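Local coordinates for N-terminal domain of PorA (28-171) (Porphyromonas gingivalis ATCC 33277, PDB 6KJK), which is a cargo protein of the type IX secretion system that influences PorXY-SigP signalling, this piece being its N-terminal domain, at residues S112-P115 with G121-L124; I48-K53 with L67-C72; T23-E28 with K132-G137; M34-M39 with A125-N130; L92-T97 with G107-S112. All coordinates share one frame; numbering follows the deposited sequence. Where two conformers were deposited one is given.

The domain is all strand and loop, folded as two β-sheets packed face to face. Contacts 2, 4 and 5 bridge the sheets, each pairing a strand of one with a strand of the other. Contacts 4 and 5 hold the middle, with centres 6 Å apart, each about 4 Å from the centre of the chain; contact 2 has its centre 13 Å from the centres of both. Contact 1 closes the loop between strands 105-115 and 125-133 and shares Ser112 with contact 5. Contact 3 lies on the other side of the chain's centre, 29 Å from contact 1 between centres, and touches contact 4 through Met34. No ligand site is defined here.

Contact 1 of 5, residues S112-P115 with G121-L124; sequences SCFP and GTEL
Thr122 begins the return toward strand 105-115 by setting its carbonyl O 3.2 Å from Pro115 CD. Its OG1 lies in the plane of the Phe114 ring, at the edge, 3.7 Å from CD2; the same oxygen is hydrogen-bonded to Ala119 O within the loop. Glu123 follows and runs alongside Phe114, both side chains pointing the same way. A bend at chi2 (86°) folds the acid back along the ring, which brings CG 3.4 Å from Phe114 CE2, with the carboxylate turned 43° from the ring plane. Glu123 CG also meets Ser112 CB at 3.7 Å. Glu123 CA directs a C-H toward Cys113 O. Leu124 then makes the one hydrogen bond of the contact, from its N to Cys113 O, 2.7 Å long and nearly straight at 164°. Its side chain turns toward the strand and crosses Pro115, CG lying 3.8 Å from Pro115 CD while CD1 rests against the proline nitrogen. The next residue, Ala125, pairs with Cys113 in turn, so the loop here passes into the antiparallel hairpin of strands 105-115 and 125-133. Chemically, the segments are joined by one backbone hydrogen bond, supplemented by van der Waals contacts and a C-H...O approach. Glu123 N is buried without a partner, a polar cost within this closure, while Phe114 also receives Lys53 as a cation-pi partner.

Contact 2 of 5, residues I48-K53 with L67-C72; sequences INVIGK and LCFGQC
Strands 48-53 and 67-69 run almost antiparallel, their axes at 166° and 8.5 Å apart at closest approach, yet no hydrogen bond joins them. They belong to different sheets of the sandwich, and side chains of one meet backbone and side chains of the other. The backbones come nearest where Gly52 faces Phe69, with CA atoms 6.8 Å apart. Phe69 crosses the gap: with CG anti to its own N (chi1 -177°), the ring reaches over to the bare backbone of Gly52, where CD2 lies 3.9 Å from Gly52 N. That nitrogen is hydrogen-bonded to Ser80 OG, and the ring packs obliquely beside it. Val50 closes in on the edge of the same ring, its CG2 near the ring plane and 4.1 Å from Phe69 CE2, the two side chains crossing at about a right angle. Leu67 adds a looser touch, CD2 standing 4.2 Å from Gly52 O. Beyond the ring the chain turns sharply: Phe69 N binds Gln71 O at 3.0 Å, and the disulfide Cys68 SG - Cys72 SG, 2.1 Å long, ties the two ends of the turn on the side away from strand 48-53. Val83 and Glu90 also touch Phe69. The contact is apolar packing; a glycine on one strand lets a phenylalanine from the other lie close to the main chain, and the covalent link behind it should restrain the turn that follows the ring.

Contact 3 of 5, residues T23-E28 with K132-G137; sequences TAFTTE and KYKGGG
Phe25 and Tyr133 form a T-shaped aromatic pair at one end of the β-sandwich, where the chain leaving strand 18-22 passes the end of strand 125-133. The edge of Tyr133 is directed at the face of Phe25, with centroids 4.9 Å apart and planes at 67°. Tyr133 CE1 stands over the middle of the Phe25 ring, so all six ring carbons see it at similar range. Phe25 CG sits between the backbone N and the carbonyl carbon (chi1 62°), which carries the ring toward the tyrosine. Lys134 supplies a second neighbour: its extended chain crosses Phe25 at about a right angle and lays CE 3.8 Å from Phe25 CZ, while its CG covers a face of Tyr133. Nearer the start of the segment, Thr23 CA packs 3.6 Å from Lys132 O.

A water joins the two backbones where they make no direct hydrogen bond. It donates to Thr23 O at 2.7 Å and to Lys132 O at 3.1 Å, and accepts from Lys134 N at 2.8 Å. Further out, Tyr133 OH has Glu32 OE2 and Ser101 O as hydrogen-bond partners, plus a weak bond from Lys134 NZ, itself bound to Ser101 O. Met34 packs against the side chains of both aromatics, on Phe25 through its CB, and Lys132 turns outward to a salt bridge with Asp21. Tyr133 to Gly136 make a type I' β turn, closed by Gly136 N donating to Tyr133 O at 3.0 Å.

Contact 4 of 5, residues M34-M39 with A125-N130; sequences MKFKGM and ATVNIN
In the hydrophobic interior of the β-sandwich, Phe36 from one sheet is met by Ile129 and Val127 from the other. The principal interaction is a CH-pi contact: Ile129 CD1 sits over the Phe36 face, 3.7 Å from the ring centroid and only 14° off the normal. The methyl is therefore nearly centred, although its closest single atom is Phe36 CG at 3.6 Å. Ile129 CG1 lies along the CD1 side of the ring, 3.9 Å from Phe36 CD1, and CG2 is 3.9 Å from Phe36 CB. The two side chains cross at about a right angle. A chi1 of 167° swings the Phe36 ring away from its own N and across to strand 125-130, where a face meets Ile129. Val127 reaches only the far end, CG1 being 4.4 Å from Phe36 CZ and oblique to the ring. No hydrogen bond or charge takes part, and the CA atoms of Phe36 and Ile129 stay 7.5 Å apart, a spacing bridged by side chains. In strand 34-39 the alternation sends Phe36 inward while Lys35 points away from the other sheet. Around the pair, Phe36 also touches Val20 of strand 18-22 and Leu92 of strand 90-99; Ile129 packs on Leu94 of that strand, and Val127 on Phe111 of strand 105-115, beside its own strand 125-133.

Contact 5 of 5, residues L92-T97 with G107-S112; sequences LSLRYT and GAFTFS
Two leucines of strand 92-97 put methyl groups on two phenylalanines of strand 107-112. Leu92 and Phe111 approach from opposite directions, and Leu92 CD1 lies over the ring face, 3.9 Å from the Phe111 centroid and 21° off its normal. The other branch lies over the ring as well, CD2 being 3.7 Å from Phe111 CE2. Leu94 comes to Phe109 more obliquely: CD2 is 4.2 Å from the Phe109 centroid but 3.7 Å from Phe109 CG, an off-centre CH-pi contact displaced toward the root of the side chain. These pairings cross the core of a β-sandwich, since the two strands run roughly antiparallel in separate sheets, their axes 9.5 Å apart at closest approach and unlinked by hydrogen bonds. Every second residue of each strand faces inward, so Leu92, Leu94 and Tyr96 confront Gly107, Phe109 and Phe111. The aromatic part is a T-shaped pair in which the edge of Phe109 points at the face of Tyr96, with centroids 5.5 Å apart and planes at 70°; Phe109 CE1 stands above that face, toward its rim. The tyrosine's chi1 of 176° sends its ring out across the gap to strand 107-112. Plain packing completes the contact, Tyr96 CE2 resting 3.8 Å from Gly107 CA on a residue with no side chain to block it. The phenol oxygen goes further, to hydrogen bonds with His105 NE2 and Ile60 N.

Contact 1 of 5, residues S112-P115 with G121-L124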
# COMPACT_ATOMS: atom_id res chain seq x y z
N SER A 112 -1.94 -6.52 -1.84
CA SER A 112 -1.49 -7.88 -1.61
C SER A 112 -0.24 -8.18 -2.42
O SER A 112 -0.05 -7.70 -3.53
CB SER A 112 -2.55 -8.93 -2.01
OG SER A 112 -3.70 -8.79 -1.20
N CYS A 113 0.56 -9.05 -1.84
CA CYS A 113 1.73 -9.63 -2.48
C CYS A 113 1.32 -10.98 -3.07
O CYS A 113 0.72 -11.79 -2.37
CB CYS A 113 2.79 -9.85 -1.39
SG CYS A 113 4.46 -10.14 -1.87
N PHE A 114 1.63 -11.20 -4.34
CA PHE A 114 1.33 -12.48 -4.96
C PHE A 114 2.63 -13.11 -5.44
O PHE A 114 3.58 -12.40 -5.80
CB PHE A 114 0.49 -12.25 -6.22
CG PHE A 114 -0.90 -11.78 -5.94
CD1 PHE A 114 -1.19 -10.43 -5.74
CD2 PHE A 114 -1.94 -12.70 -5.91
CE1 PHE A 114 -2.49 -10.01 -5.50
CE2 PHE A 114 -3.24 -12.27 -5.67
CZ PHE A 114 -3.50 -10.92 -5.47
N PRO A 115 2.69 -14.44 -5.49
CA PRO A 115 3.78 -15.08 -6.22
C PRO A 115 3.76 -14.57 -7.65
O PRO A 115 2.72 -14.18 -8.19
CB PRO A 115 3.42 -16.57 -6.18
CG PRO A 115 2.40 -16.70 -5.10
CD PRO A 115 1.65 -15.41 -5.10
N GLY A 121 -6.25 -15.99 -5.75
CA GLY A 121 -6.27 -16.77 -4.52
C GLY A 121 -4.92 -17.16 -3.98
O GLY A 121 -4.86 -17.85 -2.95
N THR A 122 -3.82 -16.75 -4.61
CA THR A 122 -2.49 -17.12 -4.16
C THR A 122 -1.81 -16.06 -3.29
O THR A 122 -0.63 -16.20 -3.00
CB THR A 122 -1.60 -17.50 -5.36
OG1 THR A 122 -1.54 -16.40 -6.27
CG2 THR A 122 -2.18 -18.70 -6.08
N GLU A 123 -2.55 -15.03 -2.84
CA GLU A 123 -1.97 -13.97 -2.01
C GLU A 123 -1.06 -14.51 -0.92
O GLU A 123 -1.46 -15.38 -0.13
CB GLU A 123 -3.10 -13.17 -1.36
CG GLU A 123 -3.98 -12.38 -2.33
CD GLU A 123 -5.14 -13.19 -2.93
OE1 GLU A 123 -5.18 -14.42 -2.75
OE2 GLU A 123 -6.00 -12.57 -3.59
N LEU A 124 0.16 -13.96 -0.83
CA LEU A 124 1.09 -14.33 0.23
C LEU A 124 0.95 -13.46 1.46
O LEU A 124 1.29 -13.90 2.57
CB LEU A 124 2.53 -14.20 -0.27
CG LEU A 124 2.81 -14.98 -1.55
CD1 LEU A 124 4.11 -14.55 -2.19
CD2 LEU A 124 2.83 -16.48 -1.27

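Contact 2 of 5, residues I48-K53 with L67-C72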
# COMPACT_ATOMS: atom_id res chain seq x y z
N ILE A 48 12.25 -15.19 -2.93
CA ILE A 48 11.04 -15.45 -3.70
C ILE A 48 10.75 -14.23 -4.57
O ILE A 48 10.97 -13.09 -4.15
CB ILE A 48 9.84 -15.80 -2.77
CG1 ILE A 48 8.58 -16.15 -3.56
CG2 ILE A 48 9.55 -14.69 -1.79
CD1 ILE A 48 7.45 -16.56 -2.63
N ASN A 49 10.27 -14.47 -5.77
CA ASN A 49 9.84 -13.40 -6.65
C ASN A 49 8.35 -13.16 -6.45
O ASN A 49 7.55 -14.10 -6.50
CB ASN A 49 10.10 -13.77 -8.11
CG ASN A 49 11.57 -13.68 -8.48
OD1 ASN A 49 12.40 -13.26 -7.68
ND2 ASN A 49 11.90 -14.02 -9.71
N VAL A 50 7.99 -11.91 -6.22
CA VAL A 50 6.61 -11.54 -5.97
C VAL A 50 6.21 -10.35 -6.84
O VAL A 50 7.05 -9.64 -7.40
CB VAL A 50 6.36 -11.23 -4.48
CG1 VAL A 50 6.75 -12.41 -3.61
CG2 VAL A 50 7.16 -10.03 -4.04
N ILE A 51 4.90 -10.13 -6.93
CA ILE A 51 4.35 -8.90 -7.49
C ILE A 51 3.42 -8.30 -6.45
O ILE A 51 2.69 -9.05 -5.78
CB ILE A 51 3.58 -9.19 -8.79
CG1 ILE A 51 4.50 -9.72 -9.87
CG2 ILE A 51 2.85 -7.97 -9.30
CD1 ILE A 51 3.74 -10.35 -11.02
N GLY A 52 3.46 -6.99 -6.31
CA GLY A 52 2.56 -6.27 -5.40
C GLY A 52 1.43 -5.65 -6.20
O GLY A 52 1.66 -5.10 -7.28
N LYS A 53 0.21 -5.79 -5.69
CA LYS A 53 -0.97 -5.28 -6.39
C LYS A 53 -1.88 -4.54 -5.43
O LYS A 53 -2.16 -5.02 -4.33
CB LYS A 53 -1.79 -6.40 -7.04
CG LYS A 53 -1.01 -7.24 -8.02
CD LYS A 53 -1.94 -8.07 -8.88
CE LYS A 53 -1.15 -9.05 -9.74
NZ LYS A 53 -2.04 -9.78 -10.69
N LEU A 67 1.71 3.86 -6.12
CA LEU A 67 2.33 2.70 -5.48
C LEU A 67 3.83 2.70 -5.74
O LEU A 67 4.28 2.84 -6.88
CB LEU A 67 1.72 1.45 -6.11
CG LEU A 67 2.28 0.11 -5.65
CD1 LEU A 67 2.00 -0.10 -4.16
CD2 LEU A 67 1.68 -1.01 -6.46
N CYS A 68 4.63 2.48 -4.69
CA CYS A 68 6.05 2.21 -4.86
C CYS A 68 6.35 0.85 -4.26
O CYS A 68 6.19 0.65 -3.06
CB CYS A 68 6.89 3.25 -4.15
SG CYS A 68 6.77 4.94 -4.80
N PHE A 69 6.81 -0.08 -5.08
CA PHE A 69 7.26 -1.38 -4.60
C PHE A 69 8.19 -1.92 -5.67
O PHE A 69 7.72 -2.27 -6.76
CB PHE A 69 6.06 -2.29 -4.40
CG PHE A 69 6.43 -3.61 -3.85
CD1 PHE A 69 7.00 -3.72 -2.59
CD2 PHE A 69 6.20 -4.78 -4.56
CE1 PHE A 69 7.40 -4.95 -2.08
CE2 PHE A 69 6.57 -6.02 -4.05
CZ PHE A 69 7.14 -6.10 -2.81
N GLY A 70 9.49 -1.92 -5.41
CA GLY A 70 10.48 -2.23 -6.45
C GLY A 70 10.72 -1.06 -7.37
O GLY A 70 11.88 -0.69 -7.61
N GLN A 71 9.65 -0.41 -7.83
CA GLN A 71 9.70 0.80 -8.62
C GLN A 71 8.50 1.65 -8.20
O GLN A 71 7.46 1.12 -7.79
CB GLN A 71 9.58 0.43 -10.10
CG GLN A 71 9.60 1.55 -11.12
CD GLN A 71 9.36 0.97 -12.49
OE1 GLN A 71 9.93 -0.06 -12.84
NE2 GLN A 71 8.45 1.57 -13.25
N CYS A 72 8.61 2.96 -8.32
CA CYS A 72 7.46 3.84 -8.14
C CYS A 72 6.69 3.90 -9.45
O CYS A 72 7.23 4.33 -10.47
CB CYS A 72 7.92 5.22 -7.71
SG CYS A 72 8.48 5.21 -5.98

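Contact 3 of 5, residues T23-E28 with K132-G137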
# COMPACT_ATOMS: atom_id res chain seq x y z
N THR A 23 -3.72 8.83 9.24
CA THR A 23 -4.45 10.07 9.45
C THR A 23 -3.63 11.30 9.11
O THR A 23 -4.21 12.37 8.92
CB THR A 23 -4.88 10.18 10.92
OG1 THR A 23 -3.70 10.08 11.74
CG2 THR A 23 -5.85 9.09 11.30
N ALA A 24 -2.31 11.20 9.04
CA ALA A 24 -1.52 12.39 8.78
C ALA A 24 -1.64 12.78 7.31
O ALA A 24 -1.67 11.91 6.43
CB ALA A 24 -0.06 12.14 9.13
N PHE A 25 -1.69 14.08 7.04
CA PHE A 25 -1.66 14.58 5.67
C PHE A 25 -0.77 15.82 5.60
O PHE A 25 -0.60 16.54 6.59
CB PHE A 25 -3.07 14.85 5.12
CG PHE A 25 -3.82 15.91 5.87
CD1 PHE A 25 -4.55 15.58 6.99
CD2 PHE A 25 -3.77 17.22 5.46
CE1 PHE A 25 -5.23 16.56 7.70
CE2 PHE A 25 -4.45 18.21 6.16
CZ PHE A 25 -5.18 17.87 7.26
N THR A 26 -0.20 16.05 4.43
CA THR A 26 0.51 17.30 4.16
C THR A 26 -0.18 18.02 3.01
O THR A 26 -0.87 17.40 2.19
CB THR A 26 1.98 17.04 3.84
OG1 THR A 26 2.07 16.23 2.66
CG2 THR A 26 2.63 16.29 5.00
N THR A 27 -0.04 19.34 2.97
CA THR A 27 -0.80 20.19 2.06
C THR A 27 0.17 20.93 1.15
O THR A 27 1.18 21.46 1.62
CB THR A 27 -1.62 21.22 2.84
OG1 THR A 27 -2.50 20.56 3.76
CG2 THR A 27 -2.44 22.09 1.90
N GLU A 28 -0.15 20.97 -0.14
CA GLU A 28 0.67 21.72 -1.09
C GLU A 28 -0.19 22.05 -2.31
O GLU A 28 -0.68 21.14 -2.99
CB GLU A 28 1.90 20.91 -1.51
CG GLU A 28 2.68 21.53 -2.65
CD GLU A 28 3.08 22.97 -2.35
OE1 GLU A 28 2.84 23.84 -3.21
OE2 GLU A 28 3.63 23.23 -1.25
N LYS A 132 -7.77 8.06 6.57
CA LYS A 132 -8.87 8.77 7.23
C LYS A 132 -8.50 10.25 7.29
O LYS A 132 -7.77 10.69 8.20
CB LYS A 132 -9.15 8.18 8.60
CG LYS A 132 -9.66 6.76 8.53
CD LYS A 132 -10.05 6.24 9.89
CE LYS A 132 -10.57 4.83 9.80
NZ LYS A 132 -10.83 4.25 11.14
N TYR A 133 -8.98 11.00 6.32
CA TYR A 133 -8.71 12.43 6.20
C TYR A 133 -9.71 13.22 7.04
O TYR A 133 -10.92 13.08 6.86
CB TYR A 133 -8.86 12.83 4.74
CG TYR A 133 -8.72 14.30 4.43
CD1 TYR A 133 -7.50 14.94 4.57
CD2 TYR A 133 -9.82 15.03 3.97
CE1 TYR A 133 -7.36 16.29 4.24
CE2 TYR A 133 -9.69 16.37 3.64
CZ TYR A 133 -8.47 16.99 3.78
OH TYR A 133 -8.38 18.32 3.44
N LYS A 134 -9.19 14.05 7.94
CA LYS A 134 -10.02 14.96 8.76
C LYS A 134 -11.19 14.22 9.41
O LYS A 134 -12.35 14.64 9.33
CB LYS A 134 -10.48 16.18 7.97
CG LYS A 134 -9.35 17.07 7.51
CD LYS A 134 -9.83 18.34 6.83
CE LYS A 134 -8.66 19.24 6.46
NZ LYS A 134 -9.01 20.44 5.65
N GLY A 135 -10.87 13.10 10.05
CA GLY A 135 -11.84 12.32 10.77
C GLY A 135 -12.39 11.14 10.00
O GLY A 135 -12.97 10.23 10.60
N GLY A 136 -12.23 11.13 8.68
CA GLY A 136 -12.69 10.02 7.87
C GLY A 136 -14.11 10.16 7.37
O GLY A 136 -14.57 9.27 6.65
N GLY A 137 -14.79 11.25 7.72
CA GLY A 137 -16.13 11.51 7.22
C GLY A 137 -17.21 11.07 8.17
O GLY A 137 -17.13 10.00 8.77
O HOH W 1 -6.66 13.47 9.05

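Contact 4 of 5, residues M34-M39 with A125-N130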
# COMPACT_ATOMS: atom_id res chain seq x y z
N MET A 34 -1.43 11.90 1.61
CA MET A 34 -1.31 10.99 2.73
C MET A 34 -0.46 9.81 2.27
O MET A 34 -0.50 9.43 1.09
CB MET A 34 -2.69 10.50 3.19
CG MET A 34 -3.56 11.70 3.55
SD MET A 34 -5.21 11.28 4.15
CE MET A 34 -4.80 10.66 5.78
N LYS A 35 0.32 9.23 3.18
CA LYS A 35 1.26 8.19 2.76
C LYS A 35 1.29 7.04 3.73
O LYS A 35 1.48 7.25 4.94
CB LYS A 35 2.65 8.77 2.59
CG LYS A 35 3.68 7.76 2.15
CD LYS A 35 5.03 8.45 2.16
CE LYS A 35 5.89 8.03 0.99
NZ LYS A 35 7.34 8.12 1.33
N PHE A 36 1.17 5.83 3.21
CA PHE A 36 1.44 4.60 3.94
C PHE A 36 2.84 4.12 3.58
O PHE A 36 3.24 4.16 2.42
CB PHE A 36 0.43 3.53 3.50
CG PHE A 36 0.78 2.14 3.93
CD1 PHE A 36 0.38 1.66 5.15
CD2 PHE A 36 1.55 1.32 3.13
CE1 PHE A 36 0.71 0.39 5.56
CE2 PHE A 36 1.89 0.05 3.54
CZ PHE A 36 1.46 -0.42 4.75
N LYS A 37 3.58 3.69 4.60
CA LYS A 37 4.92 3.16 4.41
C LYS A 37 5.06 1.86 5.18
O LYS A 37 4.67 1.78 6.35
CB LYS A 37 6.01 4.14 4.91
CG LYS A 37 6.25 5.34 3.98
CD LYS A 37 7.22 6.32 4.65
CE LYS A 37 8.60 5.69 4.76
NZ LYS A 37 9.69 6.71 4.80
N GLY A 38 5.66 0.87 4.55
CA GLY A 38 5.93 -0.37 5.23
C GLY A 38 7.02 -1.11 4.49
O GLY A 38 7.75 -0.54 3.67
N MET A 39 7.16 -2.39 4.82
CA MET A 39 8.17 -3.26 4.24
C MET A 39 7.53 -4.61 3.96
O MET A 39 6.73 -5.09 4.78
CB MET A 39 9.33 -3.52 5.23
CG MET A 39 10.11 -2.29 5.64
SD MET A 39 11.21 -1.66 4.36
CE MET A 39 11.86 -3.17 3.78
N ALA A 125 0.50 -12.22 1.30
CA ALA A 125 0.33 -11.28 2.39
C ALA A 125 -0.55 -10.15 1.90
O ALA A 125 -0.48 -9.77 0.73
CB ALA A 125 1.67 -10.68 2.85
N THR A 126 -1.39 -9.63 2.78
CA THR A 126 -2.34 -8.60 2.44
C THR A 126 -2.42 -7.60 3.57
O THR A 126 -2.42 -7.99 4.75
CB THR A 126 -3.73 -9.24 2.25
OG1 THR A 126 -3.66 -10.12 1.13
CG2 THR A 126 -4.82 -8.20 2.01
N VAL A 127 -2.53 -6.33 3.21
CA VAL A 127 -2.80 -5.27 4.17
C VAL A 127 -3.89 -4.38 3.60
O VAL A 127 -3.92 -4.11 2.38
CB VAL A 127 -1.53 -4.46 4.54
CG1 VAL A 127 -0.88 -3.81 3.31
CG2 VAL A 127 -1.80 -3.46 5.63
N ASN A 128 -4.79 -3.97 4.46
CA ASN A 128 -5.84 -3.01 4.13
C ASN A 128 -5.44 -1.67 4.72
O ASN A 128 -5.07 -1.59 5.89
CB ASN A 128 -7.19 -3.46 4.70
CG ASN A 128 -7.55 -4.81 4.24
OD1 ASN A 128 -7.88 -5.01 3.06
ND2 ASN A 128 -7.43 -5.79 5.13
N ILE A 129 -5.49 -0.62 3.91
CA ILE A 129 -4.99 0.69 4.28
C ILE A 129 -6.17 1.65 4.19
O ILE A 129 -6.79 1.79 3.12
CB ILE A 129 -3.88 1.13 3.32
CG1 ILE A 129 -2.75 0.13 3.38
CG2 ILE A 129 -3.39 2.54 3.65
CD1 ILE A 129 -1.83 0.24 2.23
N ASN A 130 -6.47 2.34 5.29
CA ASN A 130 -7.51 3.37 5.30
C ASN A 130 -6.86 4.72 5.54
O ASN A 130 -6.17 4.91 6.55
CB ASN A 130 -8.52 3.12 6.42
CG ASN A 130 -9.36 1.89 6.19
OD1 ASN A 130 -9.70 1.56 5.05
ND2 ASN A 130 -9.69 1.20 7.28

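Contact 5 of 5, residues L92-T97 with G107-S112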
# COMPACT_ATOMS: atom_id res chain seq x y z
N LEU A 92 7.80 -0.57 0.78
CA LEU A 92 6.49 -0.48 0.17
C LEU A 92 5.90 0.85 0.58
O LEU A 92 5.87 1.18 1.77
CB LEU A 92 5.60 -1.60 0.74
CG LEU A 92 4.12 -1.52 0.41
CD1 LEU A 92 3.86 -1.59 -1.11
CD2 LEU A 92 3.39 -2.63 1.16
N SER A 93 5.41 1.62 -0.37
CA SER A 93 4.69 2.83 -0.01
C SER A 93 3.49 3.02 -0.91
O SER A 93 3.46 2.58 -2.07
CB SER A 93 5.55 4.08 -0.01
OG SER A 93 5.99 4.39 -1.30
N LEU A 94 2.49 3.71 -0.37
CA LEU A 94 1.31 4.07 -1.14
C LEU A 94 0.95 5.50 -0.79
O LEU A 94 0.71 5.80 0.39
CB LEU A 94 0.14 3.13 -0.80
CG LEU A 94 -1.17 3.38 -1.55
CD1 LEU A 94 -0.98 3.14 -3.03
CD2 LEU A 94 -2.28 2.49 -0.99
N ARG A 95 0.94 6.38 -1.77
CA ARG A 95 0.62 7.77 -1.57
C ARG A 95 -0.76 8.02 -2.15
O ARG A 95 -1.06 7.60 -3.28
CB ARG A 95 1.63 8.62 -2.31
CG ARG A 95 2.97 8.75 -1.61
CD ARG A 95 3.92 9.50 -2.54
NE ARG A 95 5.15 10.01 -1.92
CZ ARG A 95 6.30 9.34 -1.88
NH1 ARG A 95 6.38 8.12 -2.41
NH2 ARG A 95 7.37 9.89 -1.31
N TYR A 96 -1.60 8.74 -1.42
CA TYR A 96 -2.95 9.06 -1.83
C TYR A 96 -3.04 10.57 -1.83
O TYR A 96 -2.76 11.21 -0.81
CB TYR A 96 -3.92 8.45 -0.82
CG TYR A 96 -5.39 8.77 -1.04
CD1 TYR A 96 -5.96 8.80 -2.32
CD2 TYR A 96 -6.18 9.05 0.03
CE1 TYR A 96 -7.30 9.11 -2.48
CE2 TYR A 96 -7.54 9.35 -0.12
CZ TYR A 96 -8.09 9.37 -1.39
OH TYR A 96 -9.44 9.66 -1.62
N THR A 97 -3.42 11.15 -2.97
CA THR A 97 -3.46 12.60 -3.13
C THR A 97 -4.85 13.00 -3.59
O THR A 97 -5.49 12.26 -4.34
CB THR A 97 -2.43 13.06 -4.14
OG1 THR A 97 -2.62 12.34 -5.35
CG2 THR A 97 -1.05 12.76 -3.64
N GLY A 107 -10.25 7.33 2.17
CA GLY A 107 -9.77 6.54 1.03
C GLY A 107 -9.39 5.17 1.57
O GLY A 107 -8.87 5.05 2.67
N ALA A 108 -9.70 4.12 0.84
CA ALA A 108 -9.45 2.77 1.33
C ALA A 108 -8.85 1.94 0.21
O ALA A 108 -9.34 1.97 -0.94
CB ALA A 108 -10.75 2.12 1.83
N PHE A 109 -7.79 1.20 0.53
CA PHE A 109 -7.08 0.39 -0.44
C PHE A 109 -6.75 -0.94 0.18
O PHE A 109 -6.61 -1.06 1.41
CB PHE A 109 -5.76 1.08 -0.84
CG PHE A 109 -5.97 2.43 -1.50
CD1 PHE A 109 -6.07 3.58 -0.74
CD2 PHE A 109 -6.09 2.52 -2.89
CE1 PHE A 109 -6.25 4.81 -1.37
CE2 PHE A 109 -6.26 3.73 -3.48
CZ PHE A 109 -6.33 4.88 -2.75
N THR A 110 -6.59 -1.95 -0.66
CA THR A 110 -6.01 -3.22 -0.22
C THR A 110 -4.80 -3.47 -1.08
O THR A 110 -4.85 -3.29 -2.30
CB THR A 110 -7.03 -4.36 -0.34
OG1 THR A 110 -8.16 -4.06 0.50
CG2 THR A 110 -6.42 -5.69 0.09
N PHE A 111 -3.70 -3.87 -0.45
CA PHE A 111 -2.48 -4.26 -1.14
C PHE A 111 -2.24 -5.72 -0.82
O PHE A 111 -2.26 -6.12 0.36
CB PHE A 111 -1.30 -3.42 -0.65
CG PHE A 111 0.02 -3.92 -1.17
CD1 PHE A 111 0.50 -3.51 -2.42
CD2 PHE A 111 0.77 -4.82 -0.43
CE1 PHE A 111 1.74 -3.98 -2.89
CE2 PHE A 111 1.99 -5.31 -0.90
CZ PHE A 111 2.47 -4.87 -2.11
N SER A 112 -1.94 -6.52 -1.84
CA SER A 112 -1.49 -7.88 -1.61
C SER A 112 -0.24 -8.18 -2.42
O SER A 112 -0.05 -7.70 -3.53
CB SER A 112 -2.55 -8.93 -2.01
OG SER A 112 -3.70 -8.79 -1.20